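Local coordinates for protein ferulic acid esterase, AmCE1/Fae1A (Anaeromyces mucronatus, PDB 5CXX) that probably hydrolyses feruloyl esters as an alpha/beta-hydrolase of carbohydrate esterase family CE1, and binds ferulic acid in its pocket, at residues A[29-34]-A[40-45]. Numbering follows the deposited sequence. Where two conformers were deposited one is given.
With SO4 (sulfate ion), chain E.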
ATOM      1  N   ILE A  29      -4.027  12.810 -12.231  1.00 19.46           N
ATOM      2  CA  ILE A  29      -4.982  12.382 -13.222  1.00 21.73           C
ATOM      3  C   ILE A  29      -6.394  12.459 -12.674  1.00 21.09           C
ATOM      4  O   ILE A  29      -6.662  12.014 -11.535  1.00 21.44           O
ATOM      5  CB  ILE A  29      -4.656  10.894 -13.646  1.00 22.95           C
ATOM      6  CG1 ILE A  29      -3.221  10.794 -14.227  1.00 24.50           C
ATOM      7  CG2 ILE A  29      -5.748  10.324 -14.591  1.00 28.21           C
ATOM      8  CD1 ILE A  29      -2.925  11.806 -15.290  1.00 26.37           C
ATOM      9  N   THR A  30      -7.330  13.008 -13.460  1.00 21.39           N
ATOM     10  CA  THR A  30      -8.746  13.066 -13.126  0.78 20.14           C
ATOM     11  C   THR A  30      -9.469  12.052 -13.998  1.00 22.65           C
ATOM     12  O   THR A  30      -9.250  12.048 -15.240  1.00 25.34           O
ATOM     13  CB  THR A  30      -9.293  14.512 -13.371  0.78 21.58           C
ATOM     14  OG1 THR A  30      -8.501  15.418 -12.587  0.78 23.52           O
ATOM     15  CG2 THR A  30     -10.718  14.644 -12.865  0.78 26.24           C
ATOM     16  N   TYR A  31     -10.306  11.211 -13.399  1.00 19.91           N
ATOM     17  CA  TYR A  31     -10.923  10.111 -14.154  1.00 19.61           C
ATOM     18  C   TYR A  31     -12.300   9.816 -13.546  1.00 18.94           C
ATOM     19  O   TYR A  31     -12.567  10.113 -12.351  1.00 21.67           O
ATOM     20  CB  TYR A  31     -10.054   8.814 -14.149  1.00 18.73           C
ATOM     21  CG  TYR A  31      -9.961   8.208 -12.764  1.00 18.79           C
ATOM     22  CD1 TYR A  31      -9.032   8.707 -11.833  1.00 20.03           C
ATOM     23  CD2 TYR A  31     -10.850   7.194 -12.379  1.00 18.70           C
ATOM     24  CE1 TYR A  31      -8.969   8.172 -10.477  1.00 19.97           C
ATOM     25  CE2 TYR A  31     -10.774   6.637 -11.068  1.00 17.91           C
ATOM     26  CZ  TYR A  31      -9.872   7.173 -10.137  1.00 19.54           C
ATOM     27  OH  TYR A  31      -9.878   6.591  -8.875  1.00 18.85           O
ATOM     28  N   TYR A  32     -13.211   9.275 -14.341  1.00 19.58           N
ATOM     29  CA  TYR A  32     -14.557   9.053 -13.798  1.00 19.03           C
ATOM     30  C   TYR A  32     -14.678   7.648 -13.200  1.00 18.70           C
ATOM     31  O   TYR A  32     -14.305   6.703 -13.868  1.00 20.89           O
ATOM     32  CB  TYR A  32     -15.649   9.251 -14.900  1.00 20.76           C
ATOM     33  CG  TYR A  32     -17.051   9.166 -14.333  1.00 22.03           C
ATOM     34  CD1 TYR A  32     -17.657  10.269 -13.722  1.00 20.79           C
ATOM     35  CD2 TYR A  32     -17.746   7.953 -14.308  1.00 19.77           C
ATOM     36  CE1 TYR A  32     -18.891  10.152 -13.120  1.00 20.01           C
ATOM     37  CE2 TYR A  32     -18.948   7.813 -13.737  1.00 18.47           C
ATOM     38  CZ  TYR A  32     -19.570   8.953 -13.111  1.00 19.03           C
ATOM     39  OH  TYR A  32     -20.811   8.834 -12.545  1.00 20.01           O
ATOM     40  N   SER A  33     -15.275   7.561 -12.018  1.00 19.96           N
ATOM     41  CA  SER A  33     -15.490   6.248 -11.349  1.00 20.15           C
ATOM     42  C   SER A  33     -16.978   5.889 -11.320  1.00 17.66           C
ATOM     43  O   SER A  33     -17.791   6.569 -10.691  1.00 19.76           O
ATOM     44  CB  SER A  33     -14.985   6.332  -9.905  1.00 20.81           C
ATOM     45  OG  SER A  33     -15.500   5.172  -9.193  1.00 20.35           O
ATOM     46  N   LYS A  34     -17.304   4.770 -11.980  1.00 20.17           N
ATOM     47  CA  LYS A  34     -18.648   4.225 -11.831  1.00 19.46           C
ATOM     48  C   LYS A  34     -18.939   3.685 -10.404  1.00 20.08           C
ATOM     49  O   LYS A  34     -20.105   3.399 -10.114  1.00 22.31           O
ATOM     50  CB  LYS A  34     -18.921   3.116 -12.861  1.00 21.32           C
ATOM     51  CG  LYS A  34     -17.997   1.934 -12.694  1.00 22.54           C
ATOM     52  CD  LYS A  34     -18.230   0.931 -13.875  1.00 25.66           C
ATOM     53  CE  LYS A  34     -17.270  -0.260 -13.707  1.00 30.13           C
ATOM     54  NZ  LYS A  34     -17.345  -1.098 -14.960  1.00 36.38           N
ATOM     55  N   ARG A  40     -12.861  11.408  -9.881  1.00 19.52           N
ATOM     56  CA  ARG A  40     -11.888  11.236  -8.809  1.00 17.31           C
ATOM     57  C   ARG A  40     -10.485  11.590  -9.294  1.00 19.90           C
ATOM     58  O   ARG A  40     -10.274  11.824 -10.483  1.00 20.45           O
ATOM     59  CB  ARG A  40     -11.916   9.799  -8.285  1.00 19.55           C
ATOM     60  CG  ARG A  40     -13.313   9.230  -8.091  1.00 19.13           C
ATOM     61  CD  ARG A  40     -13.270   7.918  -7.326  1.00 17.34           C
ATOM     62  NE  ARG A  40     -12.951   8.116  -5.915  1.00 16.91           N
ATOM     63  CZ  ARG A  40     -11.806   7.749  -5.350  1.00 17.81           C
ATOM     64  NH1 ARG A  40     -10.864   7.160  -6.075  1.00 17.43           N
ATOM     65  NH2 ARG A  40     -11.600   7.971  -4.058  1.00 18.36           N
ATOM     66  N   LYS A  41      -9.530  11.630  -8.371  1.00 18.07           N
ATOM     67  CA  LYS A  41      -8.136  11.945  -8.725  1.00 20.19           C
ATOM     68  C   LYS A  41      -7.193  10.867  -8.229  1.00 18.47           C
ATOM     69  O   LYS A  41      -7.449  10.234  -7.194  1.00 18.40           O
ATOM     70  CB  LYS A  41      -7.712  13.268  -8.100  1.00 22.26           C
ATOM     71  CG  LYS A  41      -8.515  14.522  -8.786  1.00 29.33           C
ATOM     72  CD  LYS A  41      -8.068  15.881  -8.274  1.00 44.73           C
ATOM     73  CE  LYS A  41      -8.610  17.024  -9.147  1.00 51.61           C
ATOM     74  NZ  LYS A  41      -9.947  16.684  -9.668  1.00 55.16           N
ATOM     75  N   MET A  42      -6.102  10.674  -8.979  1.00 19.34           N
ATOM     76  CA  MET A  42      -4.998   9.814  -8.498  1.00 16.63           C
ATOM     77  C   MET A  42      -3.703  10.421  -9.061  1.00 18.37           C
ATOM     78  O   MET A  42      -3.731  11.070 -10.112  1.00 22.02           O
ATOM     79  CB  MET A  42      -5.102   8.327  -8.963  1.00 18.61           C
ATOM     80  CG  MET A  42      -5.205   8.195 -10.494  1.00 18.95           C
ATOM     81  SD  MET A  42      -5.577   6.427 -10.746  1.00 20.84           S
ATOM     82  CE  MET A  42      -5.824   6.394 -12.552  1.00 22.08           C
ATOM     83  N   ASN A  43      -2.565  10.190  -8.377  1.00 17.21           N
ATOM     84  CA  ASN A  43      -1.285  10.516  -9.000  1.00 17.06           C
ATOM     85  C   ASN A  43      -0.741   9.308  -9.705  1.00 18.20           C
ATOM     86  O   ASN A  43      -0.717   8.188  -9.161  1.00 18.46           O
ATOM     87  CB  ASN A  43      -0.280  10.968  -7.966  1.00 17.20           C
ATOM     88  CG  ASN A  43      -0.610  12.359  -7.450  1.00 19.24           C
ATOM     89  OD1 ASN A  43      -0.692  13.308  -8.230  1.00 20.70           O
ATOM     90  ND2 ASN A  43      -0.842  12.483  -6.141  1.00 19.25           N
ATOM     91  N   VAL A  44      -0.266   9.552 -10.913  1.00 17.85           N
ATOM     92  CA  VAL A  44       0.501   8.554 -11.638  1.00 18.12           C
ATOM     93  C   VAL A  44       1.948   9.034 -11.747  1.00 18.67           C
ATOM     94  O   VAL A  44       2.207  10.126 -12.256  1.00 19.62           O
ATOM     95  CB  VAL A  44      -0.104   8.292 -13.030  1.00 19.45           C
ATOM     96  CG1 VAL A  44       0.758   7.279 -13.829  1.00 20.60           C
ATOM     97  CG2 VAL A  44      -1.527   7.733 -12.865  1.00 20.67           C
ATOM     98  N   ILE A  45       2.865   8.172 -11.326  1.00 18.55           N
ATOM     99  CA  ILE A  45       4.301   8.488 -11.329  1.00 18.60           C
ATOM    100  C   ILE A  45       4.981   7.510 -12.299  1.00 19.36           C
ATOM    101  O   ILE A  45       5.195   6.331 -11.960  1.00 19.14           O
ATOM    102  CB  ILE A  45       4.845   8.378  -9.913  1.00 19.73           C
ATOM    103  CG1 ILE A  45       4.105   9.333  -8.944  1.00 20.79           C
ATOM    104  CG2 ILE A  45       6.394   8.606  -9.937  1.00 21.72           C
ATOM    105  CD1 ILE A  45       4.193   8.787  -7.447  1.00 21.52           C
TER
HETATM  106  S   SO4 E 302     -12.283   8.737 -18.179  0.75 32.34           S
HETATM  107  O1  SO4 E 302     -12.089   7.274 -17.944  0.75 33.51           O
HETATM  108  O2  SO4 E 302     -12.769   9.385 -16.995  0.75 30.77           O
HETATM  109  O3  SO4 E 302     -13.293   8.837 -19.226  0.75 43.29           O
HETATM  110  O4  SO4 E 302     -11.065   9.465 -18.617  0.75 33.01           O
HETATM  111  O   HOH W   1      -7.907   7.486  -7.013  1.00 16.56           O
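The first two strands of the alpha/beta-hydrolase sheet form an antiparallel beta hairpin, in which Tyr-31 pairs with Arg-40 and Ile-29 with Met-42 as hydrogen-bonded pairs. The evidence is reciprocal bonding: Arg-40 N reaches Tyr-31 O at 2.8 Å while Tyr-31 N donates back to Arg-40 O, and Ile-29 and Met-42 repeat the exchange. Between them Thr-30 and Lys-41 form a non-hydrogen-bonded pair on the other face.

The phenol of Tyr-31 extends along the Arg-40 side chain, ring and guanidinium planes 74° apart. Arg-40 CB makes an off-centre CH-pi contact, 4.3 Å from the Tyr-31 ring centroid, and Arg-40 NH1 donates to Tyr-31 OH at 3.0 Å, with the oxygen close to the guanidinium plane. A bend at chi3 (72°) turns the guanidinium back to that hydroxyl. Water 1, in the ring plane, donates to both Tyr-31 OH and Lys-41 O. The Met-42 side chain crosses that of Tyr-31 at about a right angle; its SD lies 4.6 Å from the Tyr-31 ring centroid, 39° off the ring normal, an oblique Met-aromatic contact. Farther along, Ile-29 CG1 meets Val-44 CG2 at 3.8 Å.

Glu-128 of helix 125-140 bonds to both Tyr-31 OH and Ser-33 OG, and Arg-40 NH2 bonds to the carbonyls of Asp-100 and Tyr-102. Val-132 and Ile-133 of the same helix touch Tyr-31, and Tyr-136 touches Ile-29 and Met-42, on the sheet face that carries these side chains; strand 26-33 is an edge strand of the sheet, and strand 38-45 joins it to strand 95-99.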